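Local coordinates for tyrosine--tRNA ligase, mitochondrial (Coccidioides posadasii, PDB 5IJX), which probably catalyses the ATP-dependent attachment of L-tyrosine to mitochondrial tRNA(Tyr), and is seen here as a C-terminally truncated chain with tyrosine bound in its pocket, at residues A[55-60]-A[277-282]; A[93-98]-A[160-165]; A[223-228]-A[248-253]. All blocks are in the same frame, centred on the assembly; numbering follows the deposited sequence.

Contact 1 of 3, residues A[55-60]-A[277-282]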
loop_
_atom_site.group_PDB
_atom_site.type_symbol
_atom_site.label_atom_id
_atom_site.label_comp_id
_atom_site.label_asym_id
_atom_site.label_seq_id
_atom_site.Cartn_x
_atom_site.Cartn_y
_atom_site.Cartn_z
ATOM N N ASP A 55 8.426 -15.523 -29.731
ATOM C CA ASP A 55 7.523 -15.751 -30.855
ATOM C C ASP A 55 6.082 -15.422 -30.490
ATOM O O ASP A 55 5.305 -14.997 -31.353
ATOM C CB ASP A 55 7.632 -17.198 -31.333
ATOM C CG ASP A 55 8.996 -17.519 -31.918
ATOM O OD1 ASP A 55 9.362 -18.712 -31.961
ATOM O OD2 ASP A 55 9.703 -16.575 -32.331
ATOM N N ALA A 56 5.704 -15.610 -29.224
ATOM C CA ALA A 56 4.369 -15.213 -28.787
ATOM C C ALA A 56 4.179 -13.706 -28.903
ATOM O O ALA A 56 3.101 -13.235 -29.280
ATOM C CB ALA A 56 4.127 -15.672 -27.349
ATOM N N LEU A 57 5.218 -12.931 -28.579
ATOM C CA LEU A 57 5.120 -11.478 -28.687
ATOM C C LEU A 57 5.078 -11.040 -30.145
ATOM O O LEU A 57 4.275 -10.176 -30.517
ATOM C CB LEU A 57 6.291 -10.819 -27.961
ATOM C CG LEU A 57 6.428 -9.304 -28.142
ATOM C CD1 LEU A 57 5.142 -8.584 -27.750
ATOM C CD2 LEU A 57 7.608 -8.777 -27.335
ATOM N N ASP A 58 5.947 -11.612 -30.981
ATOM C CA ASP A 58 5.865 -11.363 -32.416
ATOM C C ASP A 58 4.450 -11.623 -32.921
ATOM O O ASP A 58 3.877 -10.819 -33.667
ATOM C CB ASP A 58 6.875 -12.247 -33.151
ATOM C CG ASP A 58 7.255 -11.697 -34.509
ATOM O OD1 ASP A 58 6.935 -10.522 -34.792
ATOM O OD2 ASP A 58 7.889 -12.435 -35.292
ATOM N N LYS A 59 3.866 -12.748 -32.500
ATOM C CA LYS A 59 2.494 -13.077 -32.870
ATOM C C LYS A 59 1.526 -11.995 -32.408
ATOM O O LYS A 59 0.668 -11.544 -33.175
ATOM C CB LYS A 59 2.119 -14.432 -32.267
ATOM C CG LYS A 59 0.773 -14.979 -32.708
ATOM C CD LYS A 59 0.564 -16.392 -32.169
ATOM C CE LYS A 59 -0.285 -16.394 -30.914
ATOM N NZ LYS A 59 -0.174 -17.677 -30.158
ATOM N N LEU A 60 1.647 -11.571 -31.149
ATOM C CA LEU A 60 0.764 -10.541 -30.614
ATOM C C LEU A 60 0.814 -9.283 -31.472
ATOM O O LEU A 60 -0.216 -8.802 -31.958
ATOM C CB LEU A 60 1.156 -10.219 -29.171
ATOM C CG LEU A 60 0.425 -9.036 -28.527
ATOM C CD1 LEU A 60 -1.037 -9.373 -28.278
ATOM C CD2 LEU A 60 1.111 -8.624 -27.239
ATOM N N ASN A 277 -2.044 -11.614 -22.949
ATOM C CA ASN A 277 -1.046 -11.567 -21.893
ATOM C C ASN A 277 -0.138 -10.354 -22.040
ATOM O O ASN A 277 -0.035 -9.759 -23.117
ATOM C CB ASN A 277 -0.201 -12.838 -21.913
ATOM C CG ASN A 277 -0.884 -14.003 -21.232
ATOM O OD1 ASN A 277 -2.036 -13.904 -20.811
ATOM N ND2 ASN A 277 -0.176 -15.121 -21.121
ATOM N N PRO A 278 0.538 -9.968 -20.962
ATOM C CA PRO A 278 1.527 -8.892 -21.043
ATOM C C PRO A 278 2.898 -9.405 -21.453
ATOM O O PRO A 278 3.269 -10.553 -21.202
ATOM C CB PRO A 278 1.546 -8.350 -19.608
ATOM C CG PRO A 278 1.283 -9.563 -18.776
ATOM C CD PRO A 278 0.316 -10.404 -19.573
ATOM N N TYR A 279 3.658 -8.520 -22.097
ATOM C CA TYR A 279 4.997 -8.846 -22.566
ATOM C C TYR A 279 5.939 -7.682 -22.278
ATOM O O TYR A 279 5.514 -6.561 -21.971
ATOM C CB TYR A 279 5.004 -9.170 -24.065
ATOM C CG TYR A 279 4.173 -10.376 -24.451
ATOM C CD1 TYR A 279 4.754 -11.632 -24.581
ATOM C CD2 TYR A 279 2.811 -10.257 -24.692
ATOM C CE1 TYR A 279 3.999 -12.736 -24.937
ATOM C CE2 TYR A 279 2.049 -11.355 -25.048
ATOM C CZ TYR A 279 2.648 -12.591 -25.170
ATOM O OH TYR A 279 1.891 -13.685 -25.524
ATOM N N GLY A 280 7.237 -7.958 -22.394
ATOM C CA GLY A 280 8.241 -6.946 -22.151
ATOM C C GLY A 280 9.330 -6.981 -23.204
ATOM O O GLY A 280 9.568 -8.001 -23.854
ATOM N N ILE A 281 9.995 -5.835 -23.357
ATOM C CA ILE A 281 11.170 -5.710 -24.211
ATOM C C ILE A 281 12.224 -4.908 -23.462
ATOM O O ILE A 281 11.925 -3.853 -22.890
ATOM C CB ILE A 281 10.844 -5.041 -25.561
ATOM C CG1 ILE A 281 9.750 -5.822 -26.293
ATOM C CG2 ILE A 281 12.102 -4.962 -26.427
ATOM C CD1 ILE A 281 9.263 -5.154 -27.563
ATOM N N THR A 282 13.457 -5.410 -23.468
ATOM C CA THR A 282 14.592 -4.733 -22.856
ATOM C C THR A 282 15.611 -4.412 -23.938
ATOM O O THR A 282 15.955 -5.279 -24.753
ATOM C CB THR A 282 15.241 -5.585 -21.760
ATOM O OG1 THR A 282 15.649 -6.846 -22.307
ATOM C CG2 THR A 282 14.271 -5.812 -20.606
#

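Contact 2 of 3, residues A[93-98]-A[160-165]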
loop_
_atom_site.group_PDB
_atom_site.type_symbol
_atom_site.label_atom_id
_atom_site.label_comp_id
_atom_site.label_asym_id
_atom_site.label_seq_id
_atom_site.Cartn_x
_atom_site.Cartn_y
_atom_site.Cartn_z
ATOM N N ALA A 93 7.440 2.150 -32.786
ATOM C CA ALA A 93 6.075 1.700 -32.542
ATOM C C ALA A 93 5.073 2.743 -33.014
ATOM O O ALA A 93 4.163 2.446 -33.799
ATOM C CB ALA A 93 5.885 1.399 -31.054
ATOM N N TYR A 94 5.256 3.989 -32.578
ATOM C CA TYR A 94 4.305 5.033 -32.933
ATOM C C TYR A 94 4.147 5.147 -34.444
ATOM O O TYR A 94 3.026 5.137 -34.965
ATOM C CB TYR A 94 4.748 6.365 -32.336
ATOM C CG TYR A 94 3.948 7.545 -32.839
ATOM C CD1 TYR A 94 2.627 7.722 -32.455
ATOM C CD2 TYR A 94 4.512 8.481 -33.694
ATOM C CE1 TYR A 94 1.891 8.794 -32.908
ATOM C CE2 TYR A 94 3.785 9.557 -34.152
ATOM C CZ TYR A 94 2.474 9.709 -33.756
ATOM O OH TYR A 94 1.747 10.783 -34.211
ATOM N N VAL A 95 5.262 5.213 -35.171
ATOM C CA VAL A 95 5.204 5.526 -36.597
ATOM C C VAL A 95 4.764 4.282 -37.351
ATOM O O VAL A 95 4.601 4.313 -38.577
ATOM C CB VAL A 95 6.553 6.048 -37.134
ATOM C CG1 VAL A 95 6.947 7.343 -36.427
ATOM C CG2 VAL A 95 7.644 4.993 -36.998
ATOM N N HIS A 96 4.576 3.175 -36.634
ATOM C CA HIS A 96 4.054 1.964 -37.250
ATOM C C HIS A 96 2.583 1.735 -36.921
ATOM O O HIS A 96 2.062 0.645 -37.178
ATOM C CB HIS A 96 4.893 0.749 -36.837
ATOM C CG HIS A 96 6.139 0.575 -37.653
ATOM N ND1 HIS A 96 6.274 -0.412 -38.606
ATOM C CD2 HIS A 96 7.303 1.268 -37.664
ATOM C CE1 HIS A 96 7.467 -0.323 -39.168
ATOM N NE2 HIS A 96 8.110 0.690 -38.616
ATOM N N GLY A 97 1.898 2.741 -36.379
ATOM C CA GLY A 97 0.489 2.629 -36.069
ATOM C C GLY A 97 0.177 2.012 -34.728
ATOM O O GLY A 97 -1.004 1.925 -34.365
ATOM N N LEU A 98 1.187 1.576 -33.985
ATOM C CA LEU A 98 0.989 1.047 -32.646
ATOM C C LEU A 98 0.998 2.184 -31.636
ATOM O O LEU A 98 1.614 3.231 -31.859
ATOM C CB LEU A 98 2.076 0.025 -32.308
ATOM C CG LEU A 98 1.985 -1.274 -33.111
ATOM C CD1 LEU A 98 3.340 -1.948 -33.227
ATOM C CD2 LEU A 98 0.972 -2.217 -32.476
ATOM N N TRP A 160 -4.827 8.357 -39.080
ATOM C CA TRP A 160 -5.748 8.592 -37.976
ATOM C C TRP A 160 -5.571 7.555 -36.874
ATOM O O TRP A 160 -5.852 7.843 -35.705
ATOM C CB TRP A 160 -7.186 8.581 -38.497
ATOM C CG TRP A 160 -8.222 8.731 -37.434
ATOM C CD1 TRP A 160 -8.772 9.895 -36.985
ATOM C CD2 TRP A 160 -8.842 7.678 -36.685
ATOM N NE1 TRP A 160 -9.696 9.634 -36.002
ATOM C CE2 TRP A 160 -9.757 8.280 -35.800
ATOM C CE3 TRP A 160 -8.712 6.286 -36.678
ATOM C CZ2 TRP A 160 -10.538 7.538 -34.915
ATOM C CZ3 TRP A 160 -9.486 5.550 -35.798
ATOM C CH2 TRP A 160 -10.389 6.177 -34.930
ATOM N N ALA A 161 -5.105 6.355 -37.221
ATOM C CA ALA A 161 -4.933 5.288 -36.243
ATOM C C ALA A 161 -3.709 5.478 -35.360
ATOM O O ALA A 161 -3.599 4.804 -34.331
ATOM C CB ALA A 161 -4.839 3.936 -36.955
ATOM N N TRP A 162 -2.790 6.369 -35.732
ATOM C CA TRP A 162 -1.618 6.614 -34.905
ATOM C C TRP A 162 -2.040 7.153 -33.545
ATOM O O TRP A 162 -2.899 8.032 -33.446
ATOM C CB TRP A 162 -0.676 7.603 -35.590
ATOM C CG TRP A 162 0.050 7.030 -36.769
ATOM C CD1 TRP A 162 -0.272 5.899 -37.464
ATOM C CD2 TRP A 162 1.230 7.557 -37.386
ATOM N NE1 TRP A 162 0.632 5.694 -38.479
ATOM C CE2 TRP A 162 1.565 6.697 -38.450
ATOM C CE3 TRP A 162 2.035 8.674 -37.141
ATOM C CZ2 TRP A 162 2.670 6.919 -39.268
ATOM C CZ3 TRP A 162 3.131 8.893 -37.956
ATOM C CH2 TRP A 162 3.439 8.020 -39.006
ATOM N N ARG A 163 -1.425 6.618 -32.493
ATOM C CA ARG A 163 -1.765 6.979 -31.124
ATOM C C ARG A 163 -0.492 7.316 -30.366
ATOM O O ARG A 163 0.494 6.573 -30.426
ATOM C CB ARG A 163 -2.522 5.843 -30.425
ATOM C CG ARG A 163 -3.871 5.519 -31.051
ATOM C CD ARG A 163 -4.942 6.513 -30.633
ATOM N NE ARG A 163 -6.277 6.076 -31.039
ATOM C CZ ARG A 163 -6.869 6.403 -32.185
ATOM N NH1 ARG A 163 -6.258 7.183 -33.065
ATOM N NH2 ARG A 163 -8.086 5.947 -32.450
ATOM N N ARG A 164 -0.524 8.435 -29.651
ATOM C CA ARG A 164 0.616 8.937 -28.902
ATOM C C ARG A 164 0.099 9.462 -27.574
ATOM O O ARG A 164 -0.985 10.051 -27.519
ATOM C CB ARG A 164 1.327 10.054 -29.673
ATOM C CG ARG A 164 2.835 10.018 -29.621
ATOM C CD ARG A 164 3.402 11.095 -30.529
ATOM N NE ARG A 164 3.112 12.439 -30.032
ATOM C CZ ARG A 164 3.110 13.535 -30.785
ATOM N NH1 ARG A 164 3.372 13.460 -32.083
ATOM N NH2 ARG A 164 2.838 14.712 -30.238
ATOM N N ALA A 165 0.860 9.249 -26.505
ATOM C CA ALA A 165 0.397 9.694 -25.199
ATOM C C ALA A 165 1.573 9.996 -24.286
ATOM O O ALA A 165 2.595 9.305 -24.321
ATOM C CB ALA A 165 -0.507 8.644 -24.547
HETATM O O HOH W 1 -2.516 2.961 -32.192
#

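Contact 3 of 3, residues A[223-228]-A[248-253]. With TYR (tyrosine), chain B.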
loop_
_atom_site.group_PDB
_atom_site.type_symbol
_atom_site.label_atom_id
_atom_site.label_comp_id
_atom_site.label_asym_id
_atom_site.label_seq_id
_atom_site.Cartn_x
_atom_site.Cartn_y
_atom_site.Cartn_z
ATOM N N TRP A 223 1.797 -1.950 -10.826
ATOM C CA TRP A 223 0.446 -1.408 -10.848
ATOM C C TRP A 223 0.295 -0.338 -11.915
ATOM O O TRP A 223 -0.793 -0.182 -12.476
ATOM C CB TRP A 223 0.077 -0.839 -9.477
ATOM C CG TRP A 223 -1.381 -0.514 -9.358
ATOM C CD1 TRP A 223 -1.974 0.702 -9.549
ATOM C CD2 TRP A 223 -2.439 -1.427 -9.031
ATOM N NE1 TRP A 223 -3.333 0.603 -9.357
ATOM C CE2 TRP A 223 -3.643 -0.694 -9.040
ATOM C CE3 TRP A 223 -2.483 -2.793 -8.733
ATOM C CZ2 TRP A 223 -4.876 -1.280 -8.760
ATOM C CZ3 TRP A 223 -3.706 -3.371 -8.455
ATOM C CH2 TRP A 223 -4.886 -2.616 -8.469
ATOM N N ASP A 224 1.357 0.418 -12.200
ATOM C CA ASP A 224 1.357 1.246 -13.400
ATOM C C ASP A 224 1.121 0.379 -14.629
ATOM O O ASP A 224 0.272 0.690 -15.478
ATOM C CB ASP A 224 2.680 2.005 -13.529
ATOM C CG ASP A 224 2.864 3.058 -12.458
ATOM O OD1 ASP A 224 1.886 3.373 -11.747
ATOM O OD2 ASP A 224 3.992 3.581 -12.341
ATOM N N PHE A 225 1.858 -0.732 -14.728
ATOM C CA PHE A 225 1.680 -1.645 -15.854
ATOM C C PHE A 225 0.248 -2.161 -15.936
ATOM O O PHE A 225 -0.311 -2.275 -17.028
ATOM C CB PHE A 225 2.656 -2.814 -15.737
ATOM C CG PHE A 225 2.868 -3.575 -17.023
ATOM C CD1 PHE A 225 2.156 -3.262 -18.173
ATOM C CD2 PHE A 225 3.783 -4.614 -17.076
ATOM C CE1 PHE A 225 2.358 -3.966 -19.344
ATOM C CE2 PHE A 225 3.990 -5.319 -18.245
ATOM C CZ PHE A 225 3.276 -4.994 -19.381
ATOM N N TRP A 226 -0.355 -2.501 -14.797
ATOM C CA TRP A 226 -1.726 -3.002 -14.799
ATOM C C TRP A 226 -2.704 -1.915 -15.224
ATOM O O TRP A 226 -3.598 -2.151 -16.050
ATOM C CB TRP A 226 -2.056 -3.541 -13.406
ATOM C CG TRP A 226 -3.499 -3.821 -13.131
ATOM C CD1 TRP A 226 -4.275 -3.234 -12.174
ATOM C CD2 TRP A 226 -4.334 -4.774 -13.796
ATOM N NE1 TRP A 226 -5.544 -3.759 -12.205
ATOM C CE2 TRP A 226 -5.608 -4.705 -13.194
ATOM C CE3 TRP A 226 -4.132 -5.674 -14.845
ATOM C CZ2 TRP A 226 -6.672 -5.502 -13.608
ATOM C CZ3 TRP A 226 -5.191 -6.463 -15.254
ATOM C CH2 TRP A 226 -6.445 -6.374 -14.636
ATOM N N TYR A 227 -2.526 -0.709 -14.686
ATOM C CA TYR A 227 -3.370 0.422 -15.051
ATOM C C TYR A 227 -3.356 0.645 -16.556
ATOM O O TYR A 227 -4.411 0.781 -17.186
ATOM C CB TYR A 227 -2.894 1.671 -14.308
ATOM C CG TYR A 227 -3.659 2.933 -14.636
ATOM C CD1 TYR A 227 -4.719 3.352 -13.843
ATOM C CD2 TYR A 227 -3.312 3.715 -15.732
ATOM C CE1 TYR A 227 -5.419 4.510 -14.137
ATOM C CE2 TYR A 227 -4.008 4.869 -16.036
ATOM C CZ TYR A 227 -5.058 5.266 -15.234
ATOM O OH TYR A 227 -5.746 6.419 -15.540
ATOM N N LEU A 228 -2.163 0.682 -17.157
ATOM C CA LEU A 228 -2.074 0.844 -18.604
ATOM C C LEU A 228 -2.535 -0.404 -19.346
ATOM O O LEU A 228 -2.971 -0.305 -20.497
ATOM C CB LEU A 228 -0.642 1.193 -19.001
ATOM C CG LEU A 228 -0.123 2.502 -18.409
ATOM C CD1 LEU A 228 1.355 2.682 -18.718
ATOM C CD2 LEU A 228 -0.931 3.681 -18.933
ATOM N N PHE A 248 8.467 -8.954 -13.208
ATOM C CA PHE A 248 7.591 -8.804 -12.048
ATOM C C PHE A 248 6.247 -8.207 -12.440
ATOM O O PHE A 248 5.200 -8.633 -11.940
ATOM C CB PHE A 248 8.266 -7.931 -10.987
ATOM C CG PHE A 248 7.445 -7.748 -9.740
ATOM C CD1 PHE A 248 7.707 -8.501 -8.609
ATOM C CD2 PHE A 248 6.414 -6.819 -9.698
ATOM C CE1 PHE A 248 6.954 -8.335 -7.457
ATOM C CE2 PHE A 248 5.658 -6.650 -8.552
ATOM C CZ PHE A 248 5.928 -7.409 -7.430
ATOM N N GLY A 249 6.254 -7.199 -13.313
ATOM C CA GLY A 249 4.996 -6.640 -13.776
ATOM C C GLY A 249 4.126 -7.682 -14.449
ATOM O O GLY A 249 2.959 -7.866 -14.090
HETATM N N MSE A 250 4.691 -8.395 -15.417
HETATM C CA MSE A 250 3.938 -9.389 -16.164
HETATM C C MSE A 250 3.338 -10.400 -15.208
HETATM O O MSE A 250 2.119 -10.564 -15.146
HETATM C CB MSE A 250 4.834 -10.087 -17.181
HETATM C CG MSE A 250 5.392 -9.153 -18.232
HETATM SE SE MSE A 250 6.769 -10.004 -19.296
HETATM C CE MSE A 250 5.935 -11.757 -19.517
ATOM N N ASP A 251 4.207 -11.067 -14.443
ATOM C CA ASP A 251 3.728 -12.042 -13.473
ATOM C C ASP A 251 2.652 -11.451 -12.575
ATOM O O ASP A 251 1.724 -12.159 -12.166
ATOM C CB ASP A 251 4.888 -12.564 -12.631
ATOM C CG ASP A 251 5.869 -13.387 -13.446
ATOM O OD1 ASP A 251 5.497 -13.825 -14.558
ATOM O OD2 ASP A 251 7.007 -13.606 -12.974
ATOM N N ALA A 252 2.746 -10.157 -12.267
ATOM C CA ALA A 252 1.714 -9.526 -11.455
ATOM C C ALA A 252 0.383 -9.528 -12.197
ATOM O O ALA A 252 -0.622 -10.053 -11.701
ATOM C CB ALA A 252 2.133 -8.103 -11.080
ATOM N N ILE A 253 0.371 -8.972 -13.410
ATOM C CA ILE A 253 -0.865 -8.897 -14.185
ATOM C C ILE A 253 -1.452 -10.287 -14.375
ATOM O O ILE A 253 -2.642 -10.518 -14.129
ATOM C CB ILE A 253 -0.611 -8.203 -15.536
ATOM C CG1 ILE A 253 -0.205 -6.744 -15.306
ATOM C CG2 ILE A 253 -1.853 -8.298 -16.427
ATOM C CD1 ILE A 253 0.205 -6.009 -16.560
HETATM N N TYR B . 12.098 2.157 -13.088
HETATM C CA TYR B . 12.329 3.192 -14.088
HETATM C C TYR B . 13.696 3.845 -13.885
HETATM O O TYR B . 14.301 4.379 -14.819
HETATM C CB TYR B . 11.225 4.253 -14.024
HETATM C CG TYR B . 9.814 3.706 -14.155
HETATM C CD1 TYR B . 9.529 2.642 -15.002
HETATM C CD2 TYR B . 8.767 4.258 -13.428
HETATM C CE1 TYR B . 8.240 2.145 -15.120
HETATM C CE2 TYR B . 7.478 3.769 -13.539
HETATM C CZ TYR B . 7.218 2.713 -14.385
HETATM O OH TYR B . 5.933 2.229 -14.493
HETATM O OXT TYR B . 14.232 3.856 -12.775
#

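Contact 1 of 3, residues A[55-60]-A[277-282]
Tyr-279 lays its ring against Leu-57, where helix 54-63 covers strand 279-283 of the central mixed sheet in the Rossmann-like catalytic domain of this class I synthetase. The helix runs across the strand rather than along it: the axes of the two short segments come within 9.5 Å at a crossing angle of -106°. The side chains of Leu-57 and Tyr-279 run alongside one another with opposite headings. The backbone end of Leu-57 therefore lies by the ring and its tip by the root of the tyrosine: Leu-57 CA sits over one face of the ring, displaced toward its rim, and Leu-57 CB lies 3.8 Å from Tyr-279 CD1. Further out, Leu-57 CD1 ends 3.7 Å from Tyr-279 CB. The second methyl of the fork, CD2, turns to Ile-281, whose side chain crosses that of Leu-57 at about a right angle; Leu-57 CD2 and Ile-281 CG1 are 3.8 Å apart. One helical turn on, Leu-60 comes at the tyrosine obliquely and brings its CD2 methyl to the CD2-CE2 side of the ring, 3.5 Å from Tyr-279 CD2. Ala-56 meets the CE1 side of the ring, also obliquely, with its CB 3.8 Å from Tyr-279 CE1. No hydrogen bond joins the two segments. The strand is held instead by backbone bonds to Gln-234 and Gln-236 on one neighbouring strand and to Val-51 on the other, and Lys-59 on the helix forms salt bridges with Asp-272 and Asp-274. At the far end of the ring, Tyr-279 OH lies 3.5 Å from Ala-56 CB and finds its polar partner in the backbone carbonyl O of Asp-274.

Contact 2 of 3, residues A[93-98]-A[160-165]
Helix 84-95 ends in a Schellman motif, and its last turn, together with Gly-97, meets Trp-162 just ahead of edge strand 164-168. Gly-97, at positive phi, is the C-prime residue: Gly-97 N bonds to Tyr-94 O, and Leu-98 N to Ala-93 O. The chain then enters strand 99-104, completing a beta-alpha-beta crossover of the Rossmann-like domain. Trp-162 and Arg-164 both pack on the ring of Tyr-94. The edge of Trp-162, led by CE3, points at the tyrosine face in an edge-to-face stack, planes at 69° and six-membered ring centroid 5.0 Å from that of Tyr-94. Arg-164 CD stands over a face, 3.7 Å from the tyrosine centroid in a CH-pi contact, while Arg-163 O lies at the ring edge, 3.2 Å from Tyr-94 CD1. The indole in turn carries backbone on its own face: Val-95 CA is 4.0 Å from the centroid of the six-membered ring of Trp-162. Gly-97 CA approaches the indole obliquely, 3.6 Å from Trp-162 CD1. Arg-164 spends its charge elsewhere, on Glu-148. Gly-97 O and Ala-161 O are both acceptors and cannot bond each other; one water donates to both, at 2.8 Å from Gly-97 O and 3.0 Å from Ala-161 O, so its two hydrogens supply a polar link in an otherwise largely aromatic and aliphatic junction.

Contact 3 of 3, residues A[223-228]-A[248-253]
Gly-249 and Phe-225 mark the place where helix 243-259 meets helix 217-229, two helices joined in sequence through strand 233-239 of the class I catalytic domain. The segment axes approach to 9.1 Å and cross at -56°. Gly-249 offers bare backbone here, and Phe-225 CD2 comes obliquely to 4.1 Å from Gly-249 C. Met-250, a selenomethionine in this crystal, runs beside Phe-225, both side chains pointing the same way, and brings its CG to 4.1 Å from Phe-225 CE2. A turn on from Gly-249, Ile-253 does most of the work from this helix by dividing its branches between two aromatic rings. Its CD1, anti to CA (chi2 174°), reaches over the face of Phe-225, 3.7 Å from the ring centroid and 15° off the normal, with the two side chains crossing at about a right angle. The CG2 branch goes to Trp-226 instead, 3.8 Å from its CE3. Pro-278 also packs on Phe-225, Met-250 and Ile-253. Everything that crosses between the two segments is thus apolar, with no hydrogen bond between them, while the carboxylate of Asp-224, the residue before Phe-225, is turned to the substrate: its OD2 accepts from the phenol OH of the bound tyrosine at 3.2 Å. Asn-169 also bonds to OD2, and the indole NE1 atoms of Trp-172 and Trp-173 bond to OD1. These bonds would fix the rotation of the carboxylate and keep OD2 facing the phenol, whereas the contact between the helices rests on apolar packing.

Starting from the N terminus, helix 54-63 supplies the first half of contact 1 and waits more than 200 residues for its partner. Contact 2 opens at the end of helix 84-95 and closes at 160-165, tying that helix end to the approach of the edge strand. Contact 3 then joins helices 217-229 and 243-259 over a short helix-strand-helix span. Only afterwards does 277-282 close contact 1, tying helix 54-63 to strand 279-283, so the wide loop encloses the other two, which follow in series without crossing. Contacts 1 and 3 touch, with Met-250 SE 3.7 Å from Gly-280 N; contact 2 stays about 7 Å from contact 1 at the nearest atoms, reaching the same sheet.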